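Local coordinates for protein fasciclin-1 (Drosophila melanogaster, PDB 1O70) that serves as a neural cell adhesion molecule, represented here by its third and fourth extracellular FAS1 domains, at residues R74-M79 against L154-T159; I81-L86 against P103-N108; K202-T207 against D304-E309; R193-V198 against N297-V302. All coordinates share one frame; numbering follows the deposited sequence.

Interaction 1: residues R74-M79 against L154-T159; sequences RQILNM and LGVPYT
Ile76 and Val156 meet methyl to methyl: CD1 of Ile76 lies 3.5 Å from CG2 of Val156, and the two side chains cross obliquely. The two branches of the isoleucine have separate jobs. CG1 stands beside the backbone N and anti to the carbonyl carbon, and the extended second torsion (chi2 -178°) carries CD1 out to the valine and to within 4.0 Å of Gly155 O. CG2 takes the other position, anti to the N, and rests 3.4 Å from Leu154 O. Here helix 70-79 of the third FAS1 domain packs on the loop that leaves the sheet after strand 145-150 and leads into helix 161-167, on the way to the fourth. The next residue of the helix, Leu77, points the other way, onto helix 21-33. One turn on from Ile76, Met79 reaches the loop with its thioether. Its SD sits 3.4 Å from Gly155 CA and 4.1 Å from Leu154 CB, and the bend at the last torsion (chi3 74°) sets CE 3.8 Å from Gly155 CA. Gly155 has a positive phi (75°), which favours glycine, and a CB there would point toward the helix. An alanine at Ile76 would probably open a gap between helix and loop, leaving Val156 CG2 without its methyl partner and Leu154 O without the carbon that covers it. Ile76 O is hydrogen-bonded to His80 ND1, and Leu154 continues onto Val131 of the neighbouring strand.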
# COMPACT_ATOMS: atom_id res chain seq x y z
N ARG A 74 -7.82 16.80 -1.55
CA ARG A 74 -7.68 17.02 -0.12
C ARG A 74 -7.20 15.73 0.55
O ARG A 74 -6.37 15.76 1.45
CB ARG A 74 -9.03 17.46 0.47
CG ARG A 74 -8.96 18.04 1.88
CD ARG A 74 -10.27 18.75 2.25
NE ARG A 74 -10.72 19.62 1.16
CZ ARG A 74 -11.79 19.38 0.40
NH1 ARG A 74 -12.53 18.30 0.61
NH2 ARG A 74 -12.12 20.21 -0.59
N GLN A 75 -7.73 14.59 0.10
CA GLN A 75 -7.33 13.32 0.67
C GLN A 75 -5.88 13.02 0.30
O GLN A 75 -5.12 12.49 1.11
CB GLN A 75 -8.21 12.19 0.16
CG GLN A 75 -9.62 12.26 0.65
CD GLN A 75 -10.40 11.03 0.26
OE1 GLN A 75 -10.12 9.92 0.74
NE2 GLN A 75 -11.37 11.20 -0.63
N ILE A 76 -5.52 13.37 -0.92
CA ILE A 76 -4.17 13.16 -1.39
C ILE A 76 -3.23 14.07 -0.61
O ILE A 76 -2.21 13.62 -0.09
CB ILE A 76 -4.08 13.46 -2.89
CG1 ILE A 76 -4.86 12.38 -3.65
CG2 ILE A 76 -2.63 13.55 -3.33
CD1 ILE A 76 -4.83 12.51 -5.15
N LEU A 77 -3.60 15.34 -0.51
CA LEU A 77 -2.79 16.29 0.24
C LEU A 77 -2.62 15.83 1.68
O LEU A 77 -1.50 15.81 2.20
CB LEU A 77 -3.43 17.68 0.22
CG LEU A 77 -3.34 18.52 -1.07
CD1 LEU A 77 -4.34 19.66 -1.00
CD2 LEU A 77 -1.92 19.05 -1.25
N ASN A 78 -3.71 15.43 2.32
CA ASN A 78 -3.66 14.99 3.71
C ASN A 78 -2.72 13.84 4.03
O ASN A 78 -2.18 13.79 5.13
CB ASN A 78 -5.05 14.63 4.21
CG ASN A 78 -5.98 15.82 4.25
OD1 ASN A 78 -5.56 16.94 4.53
ND2 ASN A 78 -7.25 15.59 3.95
N MET A 79 -2.53 12.92 3.09
CA MET A 79 -1.64 11.80 3.36
C MET A 79 -0.17 12.18 3.25
O MET A 79 0.71 11.40 3.62
CB MET A 79 -1.96 10.60 2.46
CG MET A 79 -1.76 10.82 0.99
SD MET A 79 -2.02 9.30 0.02
CE MET A 79 -3.83 9.14 0.09
N LEU A 154 2.17 10.95 -3.52
CA LEU A 154 1.52 9.83 -2.85
C LEU A 154 0.02 9.85 -3.16
O LEU A 154 -0.53 10.89 -3.53
CB LEU A 154 1.75 9.91 -1.34
CG LEU A 154 3.20 9.91 -0.86
CD1 LEU A 154 3.25 10.00 0.66
CD2 LEU A 154 3.91 8.65 -1.34
N GLY A 155 -0.63 8.70 -3.02
CA GLY A 155 -2.05 8.61 -3.28
C GLY A 155 -2.46 8.64 -4.74
O GLY A 155 -3.65 8.69 -5.04
N VAL A 156 -1.49 8.61 -5.65
CA VAL A 156 -1.77 8.61 -7.09
C VAL A 156 -0.89 7.52 -7.73
O VAL A 156 0.21 7.80 -8.20
CB VAL A 156 -1.45 9.97 -7.73
CG1 VAL A 156 -1.72 9.91 -9.23
CG2 VAL A 156 -2.30 11.06 -7.09
N PRO A 157 -1.38 6.27 -7.75
CA PRO A 157 -0.63 5.14 -8.31
C PRO A 157 -0.10 5.36 -9.70
O PRO A 157 -0.77 5.93 -10.56
CB PRO A 157 -1.65 4.01 -8.27
CG PRO A 157 -2.57 4.39 -7.15
CD PRO A 157 -2.75 5.87 -7.38
N TYR A 158 1.13 4.92 -9.93
CA TYR A 158 1.74 5.03 -11.25
C TYR A 158 2.17 3.64 -11.68
O TYR A 158 3.05 3.48 -12.53
CB TYR A 158 2.93 6.01 -11.23
CG TYR A 158 4.08 5.63 -10.33
CD1 TYR A 158 5.12 4.81 -10.78
CD2 TYR A 158 4.14 6.11 -9.01
CE1 TYR A 158 6.19 4.47 -9.95
CE2 TYR A 158 5.21 5.78 -8.17
CZ TYR A 158 6.22 4.96 -8.65
OH TYR A 158 7.28 4.61 -7.82
N THR A 159 1.57 2.63 -11.07
CA THR A 159 1.87 1.24 -11.40
C THR A 159 0.63 0.36 -11.31
O THR A 159 -0.29 0.64 -10.55
CB THR A 159 2.92 0.64 -10.45
OG1 THR A 159 2.43 0.66 -9.10
CG2 THR A 159 4.22 1.41 -10.54

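Interaction 2: residues I81-L86 against P103-N108; sequences IIKDRL and PTVNNN
Ile81 and Val105 form the close half of this contact. Val105 CG2, beside its own backbone N, sits against the branch point of the isoleucine, 3.5 Å from both CB and CG2 of Ile81. Just beside it Val105 N donates to Ile81 O at 3.0 Å. The acceptor is met nearly end-on (C=O...N 161°), although the N-H itself is bent away from a straight bond (136°). Thr104 adds its CB, 3.4 Å from the same Ile81 O, while its OG1 has Thr109 O as hydrogen-bond partner and Asn106 O also within reach. Ile81 is backed by Val38 and Ile42 of helix 37-43, which makes this half part of the domain interior. Lys83 and Pro103 form the other, solvent-facing half. The lysine's turned second torsion (chi2 147°) lays its aliphatic CD 3.2 Å from Thr104 O, but its NZ stays 4.0 Å from that oxygen, so the contact is made by carbon rather than by charge. Lys83 is also the centre of an inverse gamma turn, with Asp84 N donating to Ile82 O at 2.7 Å. Further along, the loop is shaped locally: Asn106 OD1 accepts from Asn108 N at 2.9 Å, an Asx turn. Strand 81-82 meets the loop after strand 102-103; these are the outermost strands of the domain's mixed sheet within the chain, in keeping with the beta wedge of the FAS1 fold.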
# COMPACT_ATOMS: atom_id res chain seq x y z
N ILE A 81 0.88 14.69 4.87
CA ILE A 81 1.08 15.41 6.13
C ILE A 81 1.13 14.52 7.37
O ILE A 81 0.09 14.08 7.90
CB ILE A 81 -0.03 16.48 6.34
CG1 ILE A 81 -0.14 17.38 5.12
CG2 ILE A 81 0.29 17.32 7.56
CD1 ILE A 81 -1.37 18.28 5.14
N ILE A 82 2.34 14.28 7.86
CA ILE A 82 2.59 13.45 9.03
C ILE A 82 2.39 14.18 10.36
O ILE A 82 3.06 15.17 10.66
CB ILE A 82 4.02 12.91 8.99
CG1 ILE A 82 4.20 12.05 7.74
CG2 ILE A 82 4.32 12.14 10.26
CD1 ILE A 82 5.62 11.85 7.32
N LYS A 83 1.47 13.67 11.17
CA LYS A 83 1.19 14.28 12.47
C LYS A 83 2.32 13.96 13.46
O LYS A 83 2.09 13.29 14.47
CB LYS A 83 -0.15 13.76 13.00
CG LYS A 83 -1.33 14.19 12.13
CD LYS A 83 -2.44 13.15 12.09
CE LYS A 83 -3.11 12.98 13.44
NZ LYS A 83 -4.11 11.87 13.42
N ASP A 84 3.52 14.44 13.17
CA ASP A 84 4.68 14.19 14.02
C ASP A 84 5.94 14.90 13.51
O ASP A 84 5.97 15.40 12.38
CB ASP A 84 4.90 12.67 14.12
CG ASP A 84 6.14 12.29 14.91
OD1 ASP A 84 6.47 12.97 15.90
OD2 ASP A 84 6.76 11.27 14.55
N ARG A 85 6.97 14.98 14.35
CA ARG A 85 8.22 15.62 13.97
C ARG A 85 9.16 14.51 13.52
O ARG A 85 9.74 13.80 14.35
CB ARG A 85 8.81 16.33 15.18
CG ARG A 85 10.17 16.95 14.91
CD ARG A 85 10.89 17.25 16.22
NE ARG A 85 10.08 18.13 17.05
CZ ARG A 85 9.86 19.41 16.76
NH1 ARG A 85 10.41 19.94 15.67
NH2 ARG A 85 9.10 20.16 17.55
N LEU A 86 9.33 14.35 12.21
CA LEU A 86 10.17 13.28 11.69
C LEU A 86 11.28 13.64 10.73
O LEU A 86 11.01 14.03 9.59
CB LEU A 86 9.31 12.22 11.01
CG LEU A 86 8.44 11.28 11.84
CD1 LEU A 86 7.73 10.28 10.91
CD2 LEU A 86 9.31 10.54 12.84
N PRO A 103 1.07 7.54 10.92
CA PRO A 103 -0.26 8.09 10.61
C PRO A 103 -0.18 9.48 9.97
O PRO A 103 0.77 10.21 10.20
CB PRO A 103 -0.95 8.16 11.98
CG PRO A 103 -0.21 7.15 12.82
CD PRO A 103 1.22 7.33 12.37
N THR A 104 -1.19 9.84 9.18
CA THR A 104 -1.21 11.14 8.53
C THR A 104 -2.53 11.87 8.82
O THR A 104 -3.37 11.37 9.57
CB THR A 104 -1.03 11.03 7.01
OG1 THR A 104 -2.18 10.39 6.43
CG2 THR A 104 0.21 10.22 6.69
N VAL A 105 -2.70 13.05 8.23
CA VAL A 105 -3.92 13.83 8.44
C VAL A 105 -5.07 13.03 7.85
O VAL A 105 -6.23 13.20 8.23
CB VAL A 105 -3.80 15.21 7.76
CG1 VAL A 105 -5.15 15.92 7.74
CG2 VAL A 105 -2.78 16.04 8.50
N ASN A 106 -4.73 12.16 6.91
CA ASN A 106 -5.71 11.30 6.28
C ASN A 106 -5.84 10.10 7.23
O ASN A 106 -4.94 9.25 7.27
CB ASN A 106 -5.20 10.87 4.90
CG ASN A 106 -6.22 10.08 4.12
OD1 ASN A 106 -6.78 9.10 4.61
ND2 ASN A 106 -6.46 10.51 2.88
N ASN A 107 -6.92 10.02 7.99
CA ASN A 107 -7.07 8.91 8.94
C ASN A 107 -7.43 7.58 8.29
O ASN A 107 -7.87 6.65 8.96
CB ASN A 107 -8.06 9.26 10.08
CG ASN A 107 -9.37 9.83 9.59
OD1 ASN A 107 -9.94 9.37 8.59
ND2 ASN A 107 -9.89 10.82 10.31
N ASN A 108 -7.20 7.50 6.99
CA ASN A 108 -7.46 6.28 6.23
C ASN A 108 -6.21 5.88 5.46
O ASN A 108 -6.23 4.97 4.64
CB ASN A 108 -8.62 6.50 5.26
CG ASN A 108 -9.98 6.32 5.92
OD1 ASN A 108 -11.00 6.78 5.41
ND2 ASN A 108 -9.99 5.63 7.05

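Interaction 3: residues K202-T207 against D304-E309; sequences KGWQKT and DYPLLE. With SO4 (sulfate ion), chain C.
With CG anti to the backbone N (chi1 -165°), Tyr305 swings its ring over to the helix, where Thr207 meets it with OG1. That hydroxyl stands beside its own backbone N (chi1 -63°) and lies 3.3 Å from Tyr305 CE1 and equally near Pro306 CG. Its proton goes back to Gly203 O at 3.2 Å, while Thr207 N reaches the same oxygen from the opposite face of the carbonyl plane; two donors therefore grip it, and the hydroxyl is held against the tyrosine and proline. Pro306 packs over the indole: its CB lies 4.0 Å from the centroid of the Trp204 six-membered ring, 22° off the normal, a CH-pi contact. Trp204 NE1 bonds to Thr174 OG1, which probably helps to set the rotation of the indole. At the edge of the Tyr305 ring Lys206 CB approaches CE1 to 4.1 Å. The extended lysine chain then carries NZ to a water at 2.9 Å, and this water donates to Asp304 O, itself next to Gly203 CA. At the start of the helix Lys202 N donates to O2 of a sulfate ion, probably from the crystallisation liquor, which Arg200 NH2 also holds. In the FAS1 fold of the fourth domain the sheet's first and last strands, adjacent and parallel, run on into helix 201-210 and this tail, which pack on each other.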
# COMPACT_ATOMS: atom_id res chain seq x y z
N LYS A 202 6.87 -12.07 5.29
CA LYS A 202 6.80 -12.64 6.65
C LYS A 202 5.70 -13.72 6.70
O LYS A 202 5.84 -14.73 7.39
CB LYS A 202 6.48 -11.54 7.67
CG LYS A 202 6.69 -11.97 9.12
CD LYS A 202 6.14 -10.94 10.12
CE LYS A 202 6.66 -9.52 9.86
NZ LYS A 202 8.13 -9.34 10.10
N GLY A 203 4.62 -13.48 5.96
CA GLY A 203 3.53 -14.44 5.90
C GLY A 203 3.98 -15.76 5.29
O GLY A 203 3.71 -16.81 5.86
N TRP A 204 4.65 -15.73 4.14
CA TRP A 204 5.12 -16.98 3.53
C TRP A 204 6.19 -17.62 4.41
O TRP A 204 6.28 -18.85 4.47
CB TRP A 204 5.67 -16.76 2.12
CG TRP A 204 4.59 -16.50 1.10
CD1 TRP A 204 4.39 -15.34 0.39
CD2 TRP A 204 3.52 -17.39 0.70
NE1 TRP A 204 3.28 -15.46 -0.41
CE2 TRP A 204 2.73 -16.69 -0.24
CE3 TRP A 204 3.17 -18.71 1.05
CZ2 TRP A 204 1.61 -17.26 -0.85
CZ3 TRP A 204 2.03 -19.28 0.44
CH2 TRP A 204 1.27 -18.55 -0.49
N GLN A 205 6.99 -16.81 5.11
CA GLN A 205 8.04 -17.37 5.97
C GLN A 205 7.38 -18.15 7.09
O GLN A 205 7.85 -19.20 7.49
CB GLN A 205 8.93 -16.25 6.54
CG GLN A 205 9.72 -15.50 5.48
CD GLN A 205 10.28 -14.17 5.97
OE1 GLN A 205 10.60 -13.29 5.17
NE2 GLN A 205 10.40 -14.02 7.28
N LYS A 206 6.26 -17.62 7.59
CA LYS A 206 5.54 -18.31 8.64
C LYS A 206 5.00 -19.63 8.10
O LYS A 206 5.01 -20.65 8.80
CB LYS A 206 4.40 -17.45 9.14
CG LYS A 206 4.86 -16.28 9.98
CD LYS A 206 3.68 -15.42 10.38
CE LYS A 206 4.11 -14.27 11.26
NZ LYS A 206 2.94 -13.39 11.61
N THR A 207 4.53 -19.61 6.86
CA THR A 207 4.00 -20.80 6.21
C THR A 207 5.11 -21.84 6.05
O THR A 207 4.86 -23.04 6.07
CB THR A 207 3.41 -20.45 4.84
OG1 THR A 207 2.32 -19.54 5.02
CG2 THR A 207 2.93 -21.69 4.13
N ASP A 304 -1.31 -10.71 6.49
CA ASP A 304 -0.32 -11.33 7.38
C ASP A 304 -0.02 -12.79 7.11
O ASP A 304 1.06 -13.28 7.43
CB ASP A 304 -0.78 -11.21 8.84
CG ASP A 304 -0.37 -9.90 9.48
OD1 ASP A 304 -1.03 -9.51 10.47
OD2 ASP A 304 0.63 -9.27 9.04
N TYR A 305 -0.99 -13.49 6.54
CA TYR A 305 -0.85 -14.91 6.27
C TYR A 305 -1.70 -15.24 5.06
O TYR A 305 -2.78 -14.69 4.87
CB TYR A 305 -1.33 -15.70 7.49
CG TYR A 305 -0.92 -17.16 7.52
CD1 TYR A 305 0.39 -17.53 7.86
CD2 TYR A 305 -1.83 -18.18 7.20
CE1 TYR A 305 0.78 -18.87 7.87
CE2 TYR A 305 -1.44 -19.53 7.20
CZ TYR A 305 -0.14 -19.86 7.54
OH TYR A 305 0.27 -21.18 7.52
N PRO A 306 -1.22 -16.16 4.21
CA PRO A 306 -1.95 -16.56 3.00
C PRO A 306 -3.21 -17.37 3.30
O PRO A 306 -3.29 -18.07 4.30
CB PRO A 306 -0.91 -17.37 2.24
CG PRO A 306 -0.10 -17.99 3.34
CD PRO A 306 0.07 -16.87 4.32
N LEU A 307 -4.22 -17.25 2.43
CA LEU A 307 -5.45 -18.00 2.61
C LEU A 307 -5.11 -19.47 2.35
O LEU A 307 -5.21 -19.94 1.22
CB LEU A 307 -6.51 -17.53 1.61
CG LEU A 307 -6.87 -16.06 1.77
CD1 LEU A 307 -7.74 -15.61 0.62
CD2 LEU A 307 -7.56 -15.84 3.11
N LEU A 308 -4.69 -20.18 3.40
CA LEU A 308 -4.31 -21.58 3.26
C LEU A 308 -4.70 -22.44 4.46
O LEU A 308 -4.53 -22.04 5.61
CB LEU A 308 -2.79 -21.66 3.03
CG LEU A 308 -2.21 -22.92 2.37
CD1 LEU A 308 -2.76 -23.06 0.97
CD2 LEU A 308 -0.69 -22.81 2.33
N GLU A 309 -5.25 -23.62 4.18
CA GLU A 309 -5.65 -24.59 5.20
C GLU A 309 -4.74 -25.79 4.98
O GLU A 309 -4.09 -25.87 3.95
CB GLU A 309 -7.11 -25.00 5.00
CG GLU A 309 -8.10 -23.85 5.01
CD GLU A 309 -9.52 -24.29 4.70
OE1 GLU A 309 -9.76 -24.76 3.57
OE2 GLU A 309 -10.39 -24.15 5.59
S SO4 C . 8.17 -8.46 5.35
O1 SO4 C . 8.57 -7.71 4.16
O2 SO4 C . 6.91 -9.16 5.07
O3 SO4 C . 9.20 -9.44 5.71
O4 SO4 C . 7.98 -7.51 6.46
O HOH W 1 3.20 -11.89 9.13

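Interaction 4: residues R193-V198 against N297-V302; sequences RFTYFV and NGIIHV
Arg193 folds its side chain over the backbone of Asn297. From CB, CG goes to the position anti to the carbonyl carbon, and the bend at chi2 (-65°) turns CD onto Asn297 C at 3.6 Å. NE follows, 4.0 Å from Asn297 CA, with a long, weak ion pair to Glu241 beyond the segments. CZ is equally far from that CA, which lies over one guanidinium face, offset toward the rim. At the tip NH1 is 3.8 Å from Asn297 CA and hydrogen-bonds to Thr190 O. An alanine here would probably uncover the Asn297 backbone and leave Thr190 O without its NH1 donor. Asn297 has its own fastenings: OD1 accepts from Val161 N, and ND2 donates to Asn189 O and Leu187 O. As first and last strands of the fourth FAS1 domain's mixed sheet, otherwise antiparallel, the two run parallel, their axes at 19°. Five backbone bonds tie them, from Phe194 N to Asn297 O (3.0 Å) through Ile299 N to Phe194 O (2.7 Å) and on to Val198 N with His301 O. On one face Thr195 CG2 meets the edge of the His301 ring, 3.7 Å from CD2, while the Phe197 ring lies obliquely beside it. On the other, Val198 CG2 touches Ile300 CG2 at 3.7 Å, where Val198 also touches Leu165 and Ile300 Val161, both of helix 161-167. Buried His301 receives Asp292 N at ND1 and faces Tyr242 O with NE2, which is consistent with a neutral imidazole protonated at NE2, its polar atoms paired with backbone rather than with charge.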
# COMPACT_ATOMS: atom_id res chain seq x y z
N ARG A 193 -10.32 -5.09 -13.40
CA ARG A 193 -9.98 -4.47 -12.13
C ARG A 193 -9.71 -5.59 -11.13
O ARG A 193 -10.57 -6.42 -10.87
CB ARG A 193 -11.12 -3.57 -11.65
CG ARG A 193 -11.13 -2.22 -12.34
CD ARG A 193 -9.87 -1.42 -12.00
NE ARG A 193 -9.75 -0.17 -12.76
CZ ARG A 193 -9.37 -0.11 -14.03
NH1 ARG A 193 -9.08 -1.21 -14.70
NH2 ARG A 193 -9.27 1.07 -14.64
N PHE A 194 -8.49 -5.62 -10.60
CA PHE A 194 -8.12 -6.66 -9.65
C PHE A 194 -8.04 -6.21 -8.21
O PHE A 194 -7.63 -5.08 -7.91
CB PHE A 194 -6.77 -7.27 -10.00
CG PHE A 194 -6.63 -7.70 -11.42
CD1 PHE A 194 -6.27 -6.78 -12.40
CD2 PHE A 194 -6.78 -9.03 -11.77
CE1 PHE A 194 -6.05 -7.18 -13.71
CE2 PHE A 194 -6.57 -9.45 -13.08
CZ PHE A 194 -6.20 -8.52 -14.06
N THR A 195 -8.43 -7.11 -7.32
CA THR A 195 -8.34 -6.88 -5.89
C THR A 195 -7.52 -8.07 -5.42
O THR A 195 -8.06 -9.16 -5.18
CB THR A 195 -9.72 -6.88 -5.24
OG1 THR A 195 -10.47 -5.77 -5.73
CG2 THR A 195 -9.60 -6.77 -3.74
N TYR A 196 -6.21 -7.87 -5.31
CA TYR A 196 -5.29 -8.93 -4.93
C TYR A 196 -4.92 -8.90 -3.44
O TYR A 196 -4.34 -7.92 -2.95
CB TYR A 196 -4.02 -8.82 -5.79
CG TYR A 196 -3.17 -10.08 -5.91
CD1 TYR A 196 -1.94 -10.05 -6.58
CD2 TYR A 196 -3.58 -11.30 -5.36
CE1 TYR A 196 -1.14 -11.17 -6.68
CE2 TYR A 196 -2.79 -12.44 -5.46
CZ TYR A 196 -1.56 -12.37 -6.12
OH TYR A 196 -0.75 -13.49 -6.18
N PHE A 197 -5.28 -9.97 -2.73
CA PHE A 197 -4.95 -10.08 -1.32
C PHE A 197 -3.60 -10.75 -1.32
O PHE A 197 -3.49 -11.97 -1.46
CB PHE A 197 -5.98 -10.94 -0.58
CG PHE A 197 -7.35 -10.36 -0.56
CD1 PHE A 197 -8.19 -10.53 -1.64
CD2 PHE A 197 -7.77 -9.56 0.51
CE1 PHE A 197 -9.44 -9.92 -1.69
CE2 PHE A 197 -9.02 -8.94 0.48
CZ PHE A 197 -9.85 -9.11 -0.62
N VAL A 198 -2.56 -9.93 -1.17
CA VAL A 198 -1.18 -10.38 -1.20
C VAL A 198 -0.51 -10.69 0.13
O VAL A 198 -0.29 -9.80 0.95
CB VAL A 198 -0.29 -9.36 -1.90
CG1 VAL A 198 1.13 -9.85 -1.92
CG2 VAL A 198 -0.79 -9.10 -3.31
N ASN A 297 -4.90 -0.44 -12.13
CA ASN A 297 -5.91 -1.38 -12.60
C ASN A 297 -6.44 -2.21 -11.44
O ASN A 297 -6.77 -3.38 -11.62
CB ASN A 297 -5.29 -2.32 -13.63
CG ASN A 297 -4.14 -3.10 -13.08
OD1 ASN A 297 -3.57 -2.73 -12.06
ND2 ASN A 297 -3.77 -4.18 -13.76
N GLY A 298 -6.52 -1.61 -10.26
CA GLY A 298 -7.02 -2.37 -9.13
C GLY A 298 -6.47 -1.93 -7.79
O GLY A 298 -5.94 -0.83 -7.65
N ILE A 299 -6.57 -2.81 -6.80
CA ILE A 299 -6.10 -2.51 -5.47
C ILE A 299 -5.49 -3.77 -4.86
O ILE A 299 -5.94 -4.88 -5.14
CB ILE A 299 -7.27 -2.03 -4.57
CG1 ILE A 299 -6.75 -1.47 -3.25
CG2 ILE A 299 -8.20 -3.20 -4.28
CD1 ILE A 299 -7.83 -0.84 -2.41
N ILE A 300 -4.48 -3.58 -4.03
CA ILE A 300 -3.81 -4.69 -3.36
C ILE A 300 -3.95 -4.56 -1.85
O ILE A 300 -3.81 -3.47 -1.31
CB ILE A 300 -2.32 -4.70 -3.68
CG1 ILE A 300 -2.09 -5.24 -5.09
CG2 ILE A 300 -1.56 -5.50 -2.62
CD1 ILE A 300 -0.61 -5.26 -5.49
N HIS A 301 -4.23 -5.66 -1.16
CA HIS A 301 -4.33 -5.63 0.30
C HIS A 301 -3.28 -6.59 0.86
O HIS A 301 -3.40 -7.81 0.69
CB HIS A 301 -5.71 -6.07 0.77
CG HIS A 301 -6.84 -5.26 0.20
ND1 HIS A 301 -7.07 -3.95 0.58
CD2 HIS A 301 -7.79 -5.57 -0.71
CE1 HIS A 301 -8.12 -3.49 -0.07
NE2 HIS A 301 -8.58 -4.45 -0.86
N VAL A 302 -2.26 -6.07 1.52
CA VAL A 302 -1.22 -6.94 2.04
C VAL A 302 -1.68 -7.62 3.32
O VAL A 302 -2.00 -6.96 4.31
CB VAL A 302 0.08 -6.17 2.31
CG1 VAL A 302 1.13 -7.13 2.84
CG2 VAL A 302 0.57 -5.51 1.04

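Interactions 1 and 2 lie in the third FAS1 domain, interactions 3 and 4 in the fourth, toward which loop 154-159 runs. The first two touch: Gln75 O and Asn106 ND2 are 3.0 Å apart, probably hydrogen-bonded, and Met79 O packs on Thr104 CG2, while helix 70-79 runs on into strand 81-82. Interactions 3 and 4, centres about 17 Å apart, alternate along the chain: strand 193-199 leads to helix 201-210, and strand 298-303 to the tail that packs on that helix. Between domains, interactions 1 and 4 come nearest, about 5 Å between closest atoms. The Asn132 glycan is about 9 Å from the Leu154 side chain; the sulfate belongs to interaction 3.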